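PDB 1G61: translation initiation factor 6 from Methanocaldococcus jannaschii, which binds to the 50S ribosomal subunit and prevents it from joining the 30S subunit to form the 70S initiation complex. Local coordinates for residues A[4-9]-A[216-221]; A[10-15]-A[29-34]; A[187-192]-A[197-202]. All coordinates share one frame; numbering follows the deposited sequence.

How the contacts relate
All three contacts are side-chain packing without a direct hydrogen bond between the paired segments, but they differ in depth and partners. Contact 3 is buried: an alanine meets a cysteine and an isoleucine, and an asparagine amide lies by the thiol. Contacts 1 and 2 are only partly buried, with a guanidinium on a leucine methyl in contact 1 and a serine hydroxyl by a phenylalanine ring in contact 2. Contacts 1 and 3 reach the same three-stranded sheet, through its outermost strands 4-7 and 200-202, and the Glu217 carboxylate is hydrogen-bonded to the 187-192 loop, OE2 to Thr188 OG1 and Gly192 N, OE1 to Lys191 N. Contact 2 pairs two loops; its Pro13 O accepts a hydrogen bond from Asn190 ND2.

Contact 1 (A[4-9]-A[216-221]); sequences IIRKYF and PELLII
The N-terminal strand 4-7 pairs in parallel with the late strand 207-210, consistent with the velcro closure of the alpha-beta barrel, and helix 215-225 packs against 4-7 next to this pairing. The axes of strand 4-7 and helix segment 216-221 approach to 11.0 Å, with N-to-C directions 138° apart. Leu218 is the centre of the contact and uses its two methyls separately. CD1 meets CG2 of Ile4 at 3.9 Å, the two side chains sliding past each other in opposite directions. With CG opposite the backbone N across the first torsion (chi1 -157°), Leu218 reaches out from the helix, and its CD2 lies over one face of the Arg6 guanidinium, 3.8 Å from Arg6 NH1. Arg6 arrives there on a chain extended from CG to NE, and NE is hydrogen-bonded to Thr213 O, which helps to fix the flat group against the methyl. Further along the helix, CG2 of Ile221 stands 4.3 Å from CD1 of Ile4, a looser apolar touch one turn on. Ile5 and Lys7 make backbone bonds to Val209 of strand 207-210, whose side chain touches Arg6, Leu218 and Ile221, while helix 34-44 packs on Ile5.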
ATOM      1  N   ILE A   4      16.069  -3.685  -1.653  1.00 14.00           N
ATOM      2  CA  ILE A   4      15.060  -4.321  -0.822  1.00 12.51           C
ATOM      3  C   ILE A   4      15.647  -4.732   0.520  1.00 11.81           C
ATOM      4  O   ILE A   4      16.752  -5.305   0.511  1.00 15.63           O
ATOM      5  CB  ILE A   4      14.541  -5.612  -1.505  1.00 14.93           C
ATOM      6  CG1 ILE A   4      13.960  -5.375  -2.907  1.00 17.36           C
ATOM      7  CG2 ILE A   4      13.535  -6.308  -0.606  1.00 17.32           C
ATOM      8  CD1 ILE A   4      13.133  -6.547  -3.421  1.00 21.83           C
ATOM      9  N   ILE A   5      14.971  -4.411   1.613  1.00 11.81           N
ATOM     10  CA  ILE A   5      15.412  -4.838   2.938  1.00 11.64           C
ATOM     11  C   ILE A   5      14.309  -5.665   3.541  1.00 10.61           C
ATOM     12  O   ILE A   5      13.122  -5.488   3.248  1.00 10.67           O
ATOM     13  CB  ILE A   5      15.733  -3.645   3.885  1.00 14.04           C
ATOM     14  CG1 ILE A   5      14.445  -2.902   4.262  1.00 16.27           C
ATOM     15  CG2 ILE A   5      16.767  -2.722   3.259  1.00 20.44           C
ATOM     16  CD1 ILE A   5      14.683  -1.708   5.170  1.00 20.75           C
ATOM     17  N   ARG A   6      14.752  -6.604   4.340  1.00 11.25           N
ATOM     18  CA  ARG A   6      13.871  -7.340   5.238  1.00 12.09           C
ATOM     19  C   ARG A   6      13.734  -6.690   6.583  1.00 12.81           C
ATOM     20  O   ARG A   6      14.759  -6.339   7.178  1.00 19.77           O
ATOM     21  CB  ARG A   6      14.541  -8.684   5.538  1.00 16.26           C
ATOM     22  CG  ARG A   6      14.133  -9.755   4.567  1.00 15.51           C
ATOM     23  CD  ARG A   6      14.681 -11.100   5.076  1.00 17.33           C
ATOM     24  NE  ARG A   6      14.566 -12.158   4.090  1.00 20.57           N
ATOM     25  CZ  ARG A   6      15.475 -12.503   3.172  1.00 19.97           C
ATOM     26  NH1 ARG A   6      16.626 -11.869   3.068  1.00 25.16           N
ATOM     27  NH2 ARG A   6      15.207 -13.511   2.370  1.00 25.98           N
ATOM     28  N   LYS A   7      12.544  -6.548   7.120  1.00 11.54           N
ATOM     29  CA  LYS A   7      12.366  -5.911   8.400  1.00 11.16           C
ATOM     30  C   LYS A   7      11.242  -6.565   9.184  1.00  9.68           C
ATOM     31  O   LYS A   7      10.263  -7.020   8.570  1.00 10.75           O
ATOM     32  CB  LYS A   7      11.953  -4.428   8.288  1.00 14.25           C
ATOM     33  CG  LYS A   7      13.004  -3.463   7.854  1.00 17.64           C
ATOM     34  CD  LYS A   7      14.069  -3.286   8.923  1.00 22.64           C
ATOM     35  CE  LYS A   7      13.485  -2.485  10.085  1.00 23.85           C
ATOM     36  NZ  LYS A   7      14.495  -2.438  11.180  1.00 25.48           N
ATOM     37  N   TYR A   8      11.384  -6.544  10.491  1.00  9.47           N
ATOM     38  CA  TYR A   8      10.263  -6.670  11.390  1.00 10.08           C
ATOM     39  C   TYR A   8      10.066  -5.282  12.003  1.00 10.81           C
ATOM     40  O   TYR A   8      11.038  -4.553  12.212  1.00 12.81           O
ATOM     41  CB  TYR A   8      10.514  -7.682  12.495  1.00 10.63           C
ATOM     42  CG  TYR A   8      10.888  -9.057  12.048  1.00 10.52           C
ATOM     43  CD1 TYR A   8      12.207  -9.413  11.792  1.00 11.51           C
ATOM     44  CD2 TYR A   8       9.890 -10.011  11.861  1.00 11.06           C
ATOM     45  CE1 TYR A   8      12.490 -10.707  11.372  1.00 12.47           C
ATOM     46  CE2 TYR A   8      10.165 -11.300  11.445  1.00 11.37           C
ATOM     47  CZ  TYR A   8      11.481 -11.628  11.199  1.00 11.31           C
ATOM     48  OH  TYR A   8      11.801 -12.908  10.801  1.00 13.59           O
ATOM     49  N   PHE A   9       8.830  -4.914  12.260  1.00 10.42           N
ATOM     50  CA  PHE A   9       8.515  -3.677  12.988  1.00 10.13           C
ATOM     51  C   PHE A   9       8.186  -4.054  14.436  1.00  9.89           C
ATOM     52  O   PHE A   9       7.067  -4.559  14.675  1.00 11.69           O
ATOM     53  CB  PHE A   9       7.330  -2.969  12.351  1.00 11.00           C
ATOM     54  CG  PHE A   9       7.600  -2.280  11.032  1.00  9.71           C
ATOM     55  CD1 PHE A   9       8.891  -2.213  10.477  1.00 12.03           C
ATOM     56  CD2 PHE A   9       6.557  -1.666  10.354  1.00 10.68           C
ATOM     57  CE1 PHE A   9       9.114  -1.554   9.288  1.00 12.64           C
ATOM     58  CE2 PHE A   9       6.794  -1.024   9.143  1.00 13.02           C
ATOM     59  CZ  PHE A   9       8.063  -0.974   8.616  1.00 13.19           C
ATOM     60  N   PRO A 216      13.798 -17.751  -1.883  1.00 10.40           N
ATOM     61  CA  PRO A 216      13.023 -17.941  -3.112  1.00 10.80           C
ATOM     62  C   PRO A 216      11.927 -16.919  -3.255  1.00  9.65           C
ATOM     63  O   PRO A 216      11.621 -16.431  -4.345  1.00 10.74           O
ATOM     64  CB  PRO A 216      12.482 -19.367  -2.912  1.00 14.32           C
ATOM     65  CG  PRO A 216      13.557 -20.022  -2.071  1.00 14.00           C
ATOM     66  CD  PRO A 216      13.902 -18.978  -1.047  1.00 12.44           C
ATOM     67  N   GLU A 217      11.274 -16.542  -2.155  1.00 10.51           N
ATOM     68  CA  GLU A 217      10.222 -15.540  -2.237  1.00 10.21           C
ATOM     69  C   GLU A 217      10.789 -14.205  -2.672  1.00  9.26           C
ATOM     70  O   GLU A 217      10.185 -13.492  -3.492  1.00  9.34           O
ATOM     71  CB  GLU A 217       9.505 -15.356  -0.880  1.00 10.85           C
ATOM     72  CG  GLU A 217       8.608 -16.536  -0.518  1.00 10.51           C
ATOM     73  CD  GLU A 217       7.997 -16.416   0.882  1.00 10.43           C
ATOM     74  OE1 GLU A 217       8.657 -15.858   1.816  1.00 11.18           O
ATOM     75  OE2 GLU A 217       6.850 -16.898   1.039  1.00 12.03           O
ATOM     76  N   LEU A 218      11.931 -13.856  -2.092  1.00 10.04           N
ATOM     77  CA  LEU A 218      12.559 -12.561  -2.410  1.00 11.14           C
ATOM     78  C   LEU A 218      12.868 -12.476  -3.890  1.00 11.11           C
ATOM     79  O   LEU A 218      12.691 -11.433  -4.540  1.00 11.40           O
ATOM     80  CB  LEU A 218      13.783 -12.404  -1.521  1.00 15.58           C
ATOM     81  CG  LEU A 218      14.258 -10.971  -1.276  1.00 25.45           C
ATOM     82  CD1 LEU A 218      13.163 -10.151  -0.597  1.00 33.63           C
ATOM     83  CD2 LEU A 218      15.538 -10.978  -0.449  1.00 29.44           C
ATOM     84  N   LEU A 219      13.374 -13.570  -4.472  1.00 11.61           N
ATOM     85  CA  LEU A 219      13.638 -13.535  -5.901  1.00 11.30           C
ATOM     86  C   LEU A 219      12.404 -13.192  -6.724  1.00 11.53           C
ATOM     87  O   LEU A 219      12.397 -12.411  -7.674  1.00 13.08           O
ATOM     88  CB  LEU A 219      14.202 -14.920  -6.266  1.00 15.03           C
ATOM     89  CG  LEU A 219      14.771 -15.062  -7.653  1.00 18.29           C
ATOM     90  CD1 LEU A 219      15.837 -14.006  -7.902  1.00 25.69           C
ATOM     91  CD2 LEU A 219      15.366 -16.466  -7.814  1.00 22.35           C
ATOM     92  N   ILE A 220      11.284 -13.838  -6.409  1.00 10.58           N
ATOM     93  CA  ILE A 220      10.023 -13.609  -7.109  1.00  9.48           C
ATOM     94  C   ILE A 220       9.532 -12.191  -6.878  1.00  9.00           C
ATOM     95  O   ILE A 220       9.008 -11.534  -7.805  1.00  9.69           O
ATOM     96  CB  ILE A 220       9.025 -14.710  -6.740  1.00 10.11           C
ATOM     97  CG1 ILE A 220       9.446 -16.047  -7.411  1.00 12.20           C
ATOM     98  CG2 ILE A 220       7.604 -14.348  -7.132  1.00 11.54           C
ATOM     99  CD1 ILE A 220       8.871 -17.284  -6.776  1.00 17.20           C
ATOM    100  N   ILE A 221       9.655 -11.663  -5.653  1.00  9.69           N
ATOM    101  CA  ILE A 221       9.262 -10.275  -5.369  1.00  9.24           C
ATOM    102  C   ILE A 221      10.086  -9.308  -6.184  1.00 11.19           C
ATOM    103  O   ILE A 221       9.543  -8.359  -6.789  1.00 11.10           O
ATOM    104  CB  ILE A 221       9.457 -10.022  -3.872  1.00  9.75           C
ATOM    105  CG1 ILE A 221       8.457 -10.854  -3.060  1.00 10.49           C
ATOM    106  CG2 ILE A 221       9.371  -8.525  -3.556  1.00 11.58           C
ATOM    107  CD1 ILE A 221       8.842 -11.005  -1.587  1.00 10.67           C
TER

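Contact 2 (A[10-15]-A[29-34]); sequences SGIPTI and PIFLDK
The hydroxyl of Ser10 packs obliquely against the Phe31 ring, OG 3.4 Å from Phe31 CD1. Ser10 CB follows it, 3.9 Å from Phe31 CD1. The first torsion of Ser10 (chi1 -61°), which sets OG opposite the carbonyl carbon, brings the oxygen to this end of the ring.

Both segments are irregular: 10-15 follows strand 4-7, with Thr14 at the centre of an inverse gamma turn, and 29-34 makes a type I beta turn from Pro29 to Leu32 before Asp33 N-caps helix 34-44, its OD2 accepting a bond from Asp36 N. Phe31 projects from that turn with CG between the backbone N and the carbonyl carbon (chi1 58°), which carries the ring over toward the 10-15 loop.

Apolar packing continues at the far end of the ring, where Ile12 CD1 comes to 4.2 Å from Phe31 CZ, also obliquely, the two side chains crossing near a right angle. Pro29 CB covers one face of the ring, 3.6 Å above its plane and offset toward the rim; Ser10 OG, Ser10 CB and Ile12 CD1 all lie on the opposite side of that plane. Leu32 CD2 comes to 4.3 Å from Ser10 N. An alanine in place of Phe31 would probably leave the Ser10 hydroxyl and Ile12 CD1 without the ring they rest on, and Pro29 CB without its cover, opening a gap between the loops. Leu18 of helix 15-18 also packs on Ile12, Pro29 and Phe31.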
ATOM      1  N   SER A  10       9.140  -3.813  15.331  1.00 11.58           N
ATOM      2  CA  SER A  10       9.001  -4.196  16.725  1.00 12.48           C
ATOM      3  C   SER A  10       8.506  -5.647  16.813  1.00 13.24           C
ATOM      4  O   SER A  10       7.581  -5.981  17.568  1.00 15.62           O
ATOM      5  CB  SER A  10       8.068  -3.252  17.504  1.00 14.71           C
ATOM      6  OG  SER A  10       8.630  -1.936  17.462  1.00 17.53           O
ATOM      7  N   GLY A  11       9.125  -6.540  16.032  1.00 13.60           N
ATOM      8  CA  GLY A  11       8.845  -7.961  16.014  1.00 14.15           C
ATOM      9  C   GLY A  11       7.737  -8.459  15.088  1.00 12.78           C
ATOM     10  O   GLY A  11       7.526  -9.674  14.918  1.00 15.86           O
ATOM     11  N   ILE A  12       7.011  -7.530  14.470  1.00 10.83           N
ATOM     12  CA  ILE A  12       5.837  -7.869  13.683  1.00 10.51           C
ATOM     13  C   ILE A  12       6.230  -7.956  12.205  1.00  9.80           C
ATOM     14  O   ILE A  12       6.805  -6.984  11.679  1.00 10.24           O
ATOM     15  CB  ILE A  12       4.729  -6.803  13.879  1.00  9.24           C
ATOM     16  CG1 ILE A  12       4.248  -6.764  15.326  1.00 11.16           C
ATOM     17  CG2 ILE A  12       3.578  -7.003  12.911  1.00  9.56           C
ATOM     18  CD1 ILE A  12       3.432  -5.517  15.643  1.00 12.51           C
ATOM     19  N   PRO A  13       5.976  -9.075  11.512  1.00  9.96           N
ATOM     20  CA  PRO A  13       6.404  -9.221  10.121  1.00 10.05           C
ATOM     21  C   PRO A  13       5.406  -8.676   9.105  1.00 11.04           C
ATOM     22  O   PRO A  13       5.721  -8.602   7.903  1.00  9.19           O
ATOM     23  CB  PRO A  13       6.502 -10.739   9.941  1.00 12.54           C
ATOM     24  CG  PRO A  13       5.427 -11.255  10.862  1.00 11.47           C
ATOM     25  CD  PRO A  13       5.420 -10.324  12.080  1.00 11.21           C
ATOM     26  N   THR A  14       4.226  -8.301   9.542  1.00 11.44           N
ATOM     27  CA  THR A  14       3.102  -7.874   8.707  1.00 10.08           C
ATOM     28  C   THR A  14       3.244  -6.419   8.348  1.00  8.20           C
ATOM     29  O   THR A  14       2.413  -5.622   8.758  1.00  9.53           O
ATOM     30  CB  THR A  14       1.813  -8.047   9.550  1.00 15.86           C
ATOM     31  OG1 THR A  14       1.964  -9.217  10.334  1.00 17.93           O
ATOM     32  CG2 THR A  14       0.675  -8.289   8.621  1.00 14.02           C
ATOM     33  N   ILE A  15       4.312  -6.048   7.618  1.00  9.17           N
ATOM     34  CA  ILE A  15       4.687  -4.665   7.280  1.00 10.49           C
ATOM     35  C   ILE A  15       3.575  -3.875   6.643  1.00  8.79           C
ATOM     36  O   ILE A  15       3.386  -2.689   6.960  1.00  9.01           O
ATOM     37  CB  ILE A  15       5.937  -4.642   6.294  1.00 10.34           C
ATOM     38  CG1 ILE A  15       7.122  -5.405   6.842  1.00 13.96           C
ATOM     39  CG2 ILE A  15       6.321  -3.228   5.893  1.00 14.59           C
ATOM     40  CD1 ILE A  15       7.354  -5.043   8.355  1.00 18.93           C
ATOM     41  N   PRO A  29       3.944   3.331  11.803  1.00  8.37           N
ATOM     42  CA  PRO A  29       3.387   3.351  13.179  1.00 10.64           C
ATOM     43  C   PRO A  29       4.222   4.184  14.136  1.00 10.40           C
ATOM     44  O   PRO A  29       5.434   4.243  13.972  1.00 11.67           O
ATOM     45  CB  PRO A  29       3.413   1.884  13.591  1.00 15.11           C
ATOM     46  CG  PRO A  29       4.154   1.157  12.571  1.00 14.13           C
ATOM     47  CD  PRO A  29       4.463   2.027  11.415  1.00 10.15           C
ATOM     48  N   ILE A  30       3.528   4.781  15.130  1.00 10.65           N
ATOM     49  CA  ILE A  30       4.273   5.621  16.079  1.00 10.95           C
ATOM     50  C   ILE A  30       5.227   4.827  16.950  1.00 12.76           C
ATOM     51  O   ILE A  30       6.142   5.442  17.526  1.00 14.16           O
ATOM     52  CB  ILE A  30       3.311   6.425  17.013  1.00 11.33           C
ATOM     53  CG1 ILE A  30       2.392   5.537  17.883  1.00 12.96           C
ATOM     54  CG2 ILE A  30       2.518   7.415  16.171  1.00 12.90           C
ATOM     55  CD1 ILE A  30       1.604   6.409  18.878  1.00 17.23           C
ATOM     56  N   PHE A  31       5.063   3.508  17.048  1.00 11.92           N
ATOM     57  CA  PHE A  31       5.931   2.761  17.980  1.00 12.23           C
ATOM     58  C   PHE A  31       7.298   2.507  17.378  1.00 11.81           C
ATOM     59  O   PHE A  31       8.187   2.050  18.090  1.00 14.35           O
ATOM     60  CB  PHE A  31       5.250   1.448  18.410  1.00 12.29           C
ATOM     61  CG  PHE A  31       4.846   0.462  17.341  1.00  9.84           C
ATOM     62  CD1 PHE A  31       5.766  -0.282  16.640  1.00 12.31           C
ATOM     63  CD2 PHE A  31       3.490   0.272  17.067  1.00 11.98           C
ATOM     64  CE1 PHE A  31       5.370  -1.205  15.653  1.00 11.16           C
ATOM     65  CE2 PHE A  31       3.066  -0.635  16.124  1.00 12.01           C
ATOM     66  CZ  PHE A  31       4.013  -1.380  15.448  1.00 13.38           C
ATOM     67  N   LEU A  32       7.503   2.714  16.076  1.00 12.19           N
ATOM     68  CA  LEU A  32       8.845   2.444  15.526  1.00 13.20           C
ATOM     69  C   LEU A  32       9.891   3.385  16.088  1.00 12.79           C
ATOM     70  O   LEU A  32       9.569   4.571  16.330  1.00 14.94           O
ATOM     71  CB  LEU A  32       8.803   2.640  14.018  1.00 13.14           C
ATOM     72  CG  LEU A  32       8.297   1.492  13.166  1.00 15.75           C
ATOM     73  CD1 LEU A  32       8.721   1.785  11.702  1.00 18.14           C
ATOM     74  CD2 LEU A  32       8.755   0.128  13.636  1.00 18.71           C
ATOM     75  N   ASP A  33      11.108   2.869  16.312  1.00 15.03           N
ATOM     76  CA  ASP A  33      12.199   3.777  16.720  1.00 21.32           C
ATOM     77  C   ASP A  33      12.839   4.493  15.534  1.00 19.75           C
ATOM     78  O   ASP A  33      12.560   4.214  14.359  1.00 17.76           O
ATOM     79  CB  ASP A  33      13.252   3.026  17.533  1.00 29.96           C
ATOM     80  CG  ASP A  33      14.073   2.013  16.790  1.00 33.16           C
ATOM     81  OD1 ASP A  33      14.614   1.090  17.455  1.00 38.12           O
ATOM     82  OD2 ASP A  33      14.246   2.080  15.558  1.00 41.65           O
ATOM     83  N   LYS A  34      13.737   5.459  15.843  1.00 21.00           N
ATOM     84  CA  LYS A  34      14.281   6.310  14.798  1.00 20.56           C
ATOM     85  C   LYS A  34      15.169   5.475  13.905  1.00 17.11           C
ATOM     86  O   LYS A  34      15.207   5.710  12.699  1.00 19.82           O
ATOM     87  CB  LYS A  34      15.007   7.534  15.359  1.00 34.90           C
ATOM     88  CG  LYS A  34      14.587   8.779  14.561  1.00 43.28           C
ATOM     89  CD  LYS A  34      13.118   9.087  14.855  1.00 49.74           C
ATOM     90  CE  LYS A  34      12.979  10.099  15.988  1.00 51.26           C
ATOM     91  NZ  LYS A  34      12.188   9.584  17.148  1.00 48.72           N
TER

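Contact 3 (A[187-192]-A[197-202]); sequences GTANKG and GACIIA
Backbones of the 187-192 loop and the 197-202 segment come nearest at Ala189 and Cys199, their CA atoms 6.3 Å apart, just where the later segment leads into strand 200-202. Ala189 CB points into this approach and lies 3.6 Å from Cys199 CB. Ile200, next along the chain from Cys199, brings its CD1 to 4.0 Å from Ala189 CB. Beside this apolar group lies the amide of Asn190, whose ND2 stands 3.4 Å from SG of Cys199 and 3.6 Å from CB of Cys199. The thiol is brought to it by a first torsion that places SG beside the backbone N of Cys199 (chi1 -60°). ND2 donates a hydrogen bond to Pro13 O of the 10-15 loop, while Asn190 OD1 takes a weak bond from Asp212 N. Strand 207-210 pairs with the segment, through a backbone hydrogen bond between Cys199 and Gly210, and Ile221 of helix 215-225 packs on Ile200. Between the two segments, then, the Ala189 part is apolar, whereas ND2 and SG make a close packing contact of polar groups rather than a hydrogen bond: the amide is held by the 10-15 loop and Asp212, so its orientation is probably set from outside this pair.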
ATOM      1  N   GLY A 187       3.250 -14.655  -6.105  1.00  8.95           N
ATOM      2  CA  GLY A 187       4.091 -15.394  -5.148  1.00  9.65           C
ATOM      3  C   GLY A 187       3.597 -15.136  -3.718  1.00  9.14           C
ATOM      4  O   GLY A 187       2.549 -14.541  -3.477  1.00  8.79           O
ATOM      5  N   THR A 188       4.383 -15.630  -2.775  1.00  9.61           N
ATOM      6  CA  THR A 188       4.087 -15.426  -1.348  1.00  8.37           C
ATOM      7  C   THR A 188       5.149 -14.557  -0.685  1.00  9.03           C
ATOM      8  O   THR A 188       6.190 -14.228  -1.268  1.00  9.41           O
ATOM      9  CB  THR A 188       3.960 -16.768  -0.603  1.00  8.37           C
ATOM     10  OG1 THR A 188       5.163 -17.529  -0.804  1.00 10.29           O
ATOM     11  CG2 THR A 188       2.784 -17.593  -1.130  1.00 10.60           C
ATOM     12  N   ALA A 189       4.875 -14.175   0.565  1.00  8.51           N
ATOM     13  CA  ALA A 189       5.883 -13.487   1.371  1.00  9.07           C
ATOM     14  C   ALA A 189       5.803 -14.036   2.797  1.00  8.09           C
ATOM     15  O   ALA A 189       4.857 -14.761   3.118  1.00  9.20           O
ATOM     16  CB  ALA A 189       5.661 -11.988   1.325  1.00 10.89           C
ATOM     17  N   ASN A 190       6.788 -13.699   3.607  1.00  9.53           N
ATOM     18  CA  ASN A 190       6.777 -14.139   4.994  1.00  9.38           C
ATOM     19  C   ASN A 190       6.585 -15.665   5.103  1.00 10.18           C
ATOM     20  O   ASN A 190       5.851 -16.134   5.954  1.00 13.69           O
ATOM     21  CB  ASN A 190       5.742 -13.388   5.815  1.00 11.60           C
ATOM     22  CG  ASN A 190       6.213 -12.011   6.269  1.00  9.75           C
ATOM     23  OD1 ASN A 190       7.429 -11.767   6.354  1.00 11.75           O
ATOM     24  ND2 ASN A 190       5.274 -11.117   6.540  1.00  9.71           N
ATOM     25  N   LYS A 191       7.265 -16.422   4.291  1.00 10.15           N
ATOM     26  CA  LYS A 191       7.268 -17.884   4.372  1.00 11.91           C
ATOM     27  C   LYS A 191       5.869 -18.451   4.163  1.00 10.83           C
ATOM     28  O   LYS A 191       5.360 -19.251   4.940  1.00 14.04           O
ATOM     29  CB  LYS A 191       7.869 -18.377   5.690  1.00 12.02           C
ATOM     30  CG  LYS A 191       8.373 -19.817   5.632  1.00 17.23           C
ATOM     31  CD  LYS A 191       8.698 -20.275   7.063  1.00 19.24           C
ATOM     32  CE  LYS A 191       9.248 -21.693   7.033  1.00 17.48           C
ATOM     33  NZ  LYS A 191       9.743 -22.132   8.346  1.00 20.81           N
ATOM     34  N   GLY A 192       5.284 -18.038   3.003  1.00  9.67           N
ATOM     35  CA  GLY A 192       4.082 -18.714   2.596  1.00 10.62           C
ATOM     36  C   GLY A 192       2.811 -17.931   2.766  1.00  9.50           C
ATOM     37  O   GLY A 192       1.724 -18.389   2.406  1.00 12.11           O
ATOM     38  N   GLY A 197       0.110  -8.171   0.127  1.00  6.60           N
ATOM     39  CA  GLY A 197      -0.056  -6.757   0.467  1.00  7.17           C
ATOM     40  C   GLY A 197       0.050  -6.534   1.981  1.00  7.27           C
ATOM     41  O   GLY A 197       0.413  -5.446   2.415  1.00  8.79           O
ATOM     42  N   ALA A 198      -0.213  -7.528   2.796  1.00  7.86           N
ATOM     43  CA  ALA A 198      -0.054  -7.410   4.244  1.00  6.98           C
ATOM     44  C   ALA A 198       1.413  -7.501   4.623  1.00  7.07           C
ATOM     45  O   ALA A 198       1.739  -7.167   5.773  1.00  8.27           O
ATOM     46  CB  ALA A 198      -0.840  -8.511   4.968  1.00  8.81           C
ATOM     47  N   CYS A 199       2.307  -7.900   3.727  1.00  7.19           N
ATOM     48  CA  CYS A 199       3.680  -8.277   4.085  1.00  7.61           C
ATOM     49  C   CYS A 199       4.754  -7.352   3.531  1.00  7.47           C
ATOM     50  O   CYS A 199       5.930  -7.491   3.913  1.00  8.32           O
ATOM     51  CB  CYS A 199       3.996  -9.687   3.524  1.00  8.69           C
ATOM     52  SG  CYS A 199       2.895 -10.975   4.171  1.00  9.54           S
ATOM     53  N   ILE A 200       4.410  -6.446   2.642  1.00  7.47           N
ATOM     54  CA  ILE A 200       5.396  -5.697   1.852  1.00  8.00           C
ATOM     55  C   ILE A 200       4.884  -4.281   1.597  1.00  7.87           C
ATOM     56  O   ILE A 200       3.711  -4.094   1.315  1.00  9.68           O
ATOM     57  CB  ILE A 200       5.567  -6.341   0.475  1.00  9.07           C
ATOM     58  CG1 ILE A 200       6.087  -7.794   0.551  1.00  9.36           C
ATOM     59  CG2 ILE A 200       6.464  -5.487  -0.420  1.00 10.72           C
ATOM     60  CD1 ILE A 200       5.970  -8.552  -0.741  1.00 10.04           C
ATOM     61  N   ILE A 201       5.770  -3.308   1.705  1.00  8.12           N
ATOM     62  CA  ILE A 201       5.489  -1.991   1.109  1.00  7.63           C
ATOM     63  C   ILE A 201       6.590  -1.721   0.087  1.00  7.08           C
ATOM     64  O   ILE A 201       7.762  -2.090   0.259  1.00  8.76           O
ATOM     65  CB  ILE A 201       5.380  -0.873   2.159  1.00  8.76           C
ATOM     66  CG1 ILE A 201       6.691  -0.685   2.935  1.00  9.60           C
ATOM     67  CG2 ILE A 201       4.212  -1.119   3.109  1.00  9.25           C
ATOM     68  CD1 ILE A 201       6.700   0.491   3.890  1.00 13.63           C
ATOM     69  N   ALA A 202       6.237  -1.102  -1.012  1.00  7.58           N
ATOM     70  CA  ALA A 202       7.190  -0.875  -2.083  1.00  7.46           C
ATOM     71  C   ALA A 202       6.801   0.343  -2.939  1.00  6.92           C
ATOM     72  O   ALA A 202       5.624   0.695  -3.043  1.00  7.63           O
ATOM     73  CB  ALA A 202       7.215  -2.090  -3.011  1.00  8.84           C
TER